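Local coordinates for protein B-129 (Sulfolobus virus 1, PDB 2WBT) that is essential for virus function, binds zinc through two C2H2-type zinc fingers and probably binds DNA, at residues C77-M82 and Y96-K101. Sequence-based numbering, arbitrary orientation. Where two conformers were deposited one is given.
Sequences CPLCLM and YTEHTK. With ZN (zinc ion), chain C.
Leu79 and Thr100 are the residues whose CA atoms come nearest across the two segments, with Leu79 CA 6.9 Å from Thr100 CA. Residues 77-82 form the loop between strands 75-76 and 83-84. The Leu81 N to Cys77 O hydrogen bond closes this loop. Residues 96-101 lead on from helix 87-96 to the start of the second finger.

A zinc ion joins the two segments. Cys77 SG binds it at 2.3 Å and Cys80 SG at 2.2 Å. The two sulfurs arrive by different rotations: Cys77 SG is anti to its backbone N (chi1 -176°), whereas Cys80 SG lies between its backbone N and carbonyl carbon (chi1 68°). From the other segment, Glu98 OE1 binds the metal at 2.2 Å. The Glu98 chain bends at chi2 (46°), which places CD. The metal would be expected to favour the charged forms of these three ligands. His93 NE2, from helix 87-96, is the fourth ligand.

Leu79 supplies the apolar part of the contact. Its CD1 packs against the aliphatic CG of Glu98 at 3.5 Å, beside the metal-binding carboxylate. Its CB and CD1 both lie against the Thr100 methyl, though the exact position of that methyl is less sure. Leu79 also touches Leu117 and Val120 of helix 113-122, which ties the first finger to the second.

The arrangement is that of a C2H2-type zinc finger, in which a CxxC loop of the beta-hairpin and the helix with its following residues enclose one zinc. Here Glu98 takes the place of the second histidine, giving a site of two cysteines, one histidine and one glutamate.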
loop_
_atom_site.group_PDB
_atom_site.type_symbol
_atom_site.label_atom_id
_atom_site.label_comp_id
_atom_site.label_asym_id
_atom_site.label_seq_id
_atom_site.Cartn_x
_atom_site.Cartn_y
_atom_site.Cartn_z
ATOM N N CYS A 77 11.472 8.518 -8.793
ATOM C CA CYS A 77 11.543 7.575 -9.904
ATOM C C CYS A 77 10.966 6.221 -9.479
ATOM O O CYS A 77 11.402 5.649 -8.479
ATOM C CB CYS A 77 12.992 7.399 -10.356
ATOM S SG CYS A 77 13.199 6.348 -11.794
ATOM N N PRO A 78 9.996 5.690 -10.244
ATOM C CA PRO A 78 9.376 4.421 -9.863
ATOM C C PRO A 78 10.343 3.238 -9.878
ATOM O O PRO A 78 10.206 2.329 -9.060
ATOM C CB PRO A 78 8.282 4.230 -10.923
ATOM C CG PRO A 78 8.083 5.575 -11.527
ATOM C CD PRO A 78 9.422 6.214 -11.493
ATOM N N LEU A 79 11.311 3.258 -10.791
ATOM C CA LEU A 79 12.251 2.149 -10.936
ATOM C C LEU A 79 13.326 2.114 -9.844
ATOM O O LEU A 79 13.652 1.032 -9.351
ATOM C CB LEU A 79 12.900 2.167 -12.324
ATOM C CG LEU A 79 11.951 2.162 -13.527
ATOM C CD1 LEU A 79 12.746 2.156 -14.825
ATOM C CD2 LEU A 79 10.996 0.976 -13.481
ATOM N N CYS A 80 13.876 3.266 -9.463
ATOM C CA CYS A 80 14.881 3.286 -8.386
ATOM C C CYS A 80 14.409 3.887 -7.057
ATOM O O CYS A 80 15.078 3.707 -6.036
ATOM C CB CYS A 80 16.182 3.954 -8.844
ATOM S SG CYS A 80 16.057 5.791 -9.160
ATOM N N LEU A 81 13.255 4.550 -7.045
ATOM C CA LEU A 81 12.696 5.124 -5.808
ATOM C C LEU A 81 13.574 6.197 -5.171
ATOM O O LEU A 81 13.572 6.352 -3.947
ATOM C CB LEU A 81 12.411 4.024 -4.772
ATOM C CG LEU A 81 11.332 3.009 -5.146
ATOM C CD1 LEU A 81 11.270 1.904 -4.103
ATOM C CD2 LEU A 81 9.975 3.685 -5.295
ATOM N N MET A 82 14.334 6.922 -5.997
ATOM C CA MET A 82 15.208 7.998 -5.515
ATOM C C MET A 82 14.576 9.366 -5.792
ATOM O O MET A 82 14.138 9.631 -6.914
ATOM C CB MET A 82 16.595 7.919 -6.159
ATOM C CG MET A 82 17.405 6.664 -5.810
ATOM S SD MET A 82 17.728 6.386 -4.053
ATOM C CE MET A 82 16.404 5.265 -3.617
ATOM N N TYR A 96 18.139 9.826 -19.346
ATOM C CA TYR A 96 19.569 9.562 -19.573
ATOM C C TYR A 96 20.243 8.595 -18.590
ATOM O O TYR A 96 21.243 7.968 -18.944
ATOM C CB TYR A 96 20.346 10.881 -19.588
ATOM C CG TYR A 96 19.947 11.811 -20.712
ATOM C CD1 TYR A 96 20.458 11.640 -21.996
ATOM C CD2 TYR A 96 19.058 12.859 -20.494
ATOM C CE1 TYR A 96 20.094 12.491 -23.034
ATOM C CE2 TYR A 96 18.688 13.715 -21.523
ATOM C CZ TYR A 96 19.209 13.525 -22.790
ATOM O OH TYR A 96 18.846 14.370 -23.814
ATOM N N THR A 97 19.708 8.466 -17.377
ATOM C CA THR A 97 20.424 7.778 -16.288
ATOM C C THR A 97 19.784 6.478 -15.767
ATOM O O THR A 97 20.480 5.643 -15.186
ATOM C CB THR A 97 20.648 8.741 -15.095
ATOM O OG1 THR A 97 21.177 9.985 -15.572
ATOM C CG2 THR A 97 21.615 8.142 -14.080
ATOM N N GLU A 98 18.481 6.299 -15.975
ATOM C CA GLU A 98 17.777 5.117 -15.460
ATOM C C GLU A 98 17.840 3.956 -16.461
ATOM O O GLU A 98 17.230 4.024 -17.530
ATOM C CB GLU A 98 16.321 5.467 -15.127
ATOM C CG GLU A 98 15.491 4.307 -14.579
ATOM C CD GLU A 98 16.214 3.527 -13.495
ATOM O OE1 GLU A 98 16.398 4.077 -12.383
ATOM O OE2 GLU A 98 16.602 2.369 -13.758
ATOM N N HIS A 99 18.568 2.897 -16.102
ATOM C CA HIS A 99 18.822 1.768 -17.014
ATOM C C HIS A 99 18.278 0.406 -16.560
ATOM O O HIS A 99 18.565 -0.607 -17.200
ATOM C CB HIS A 99 20.327 1.625 -17.266
ATOM C CG HIS A 99 20.963 2.851 -17.840
ATOM N ND1 HIS A 99 20.579 3.393 -19.048
ATOM C CD2 HIS A 99 21.964 3.634 -17.377
ATOM C CE1 HIS A 99 21.313 4.462 -19.301
ATOM N NE2 HIS A 99 22.161 4.630 -18.302
ATOM N N THR A 100 17.501 0.364 -15.479
ATOM C CA THR A 100 16.975 -0.916 -14.983
ATOM C C THR A 100 15.905 -1.494 -15.914
ATOM O O THR A 100 15.018 -0.775 -16.378
ATOM C CB THR A 100 16.387 -0.805 -13.560
ATOM O OG1 THR A 100 16.106 -2.118 -13.054
ATOM C CG2 THR A 100 15.107 0.005 -13.563
ATOM N N LYS A 101 16.003 -2.795 -16.180
ATOM C CA LYS A 101 15.019 -3.504 -17.003
ATOM C C LYS A 101 14.030 -4.301 -16.155
ATOM O O LYS A 101 13.034 -4.792 -16.677
ATOM C CB LYS A 101 15.711 -4.464 -17.974
ATOM C CG LYS A 101 16.855 -3.862 -18.769
ATOM C CD LYS A 101 16.366 -2.880 -19.819
ATOM C CE LYS A 101 17.530 -2.253 -20.571
ATOM N NZ LYS A 101 18.406 -1.432 -19.692
HETATM ZN ZN ZN C . 15.372 5.632 -11.297
#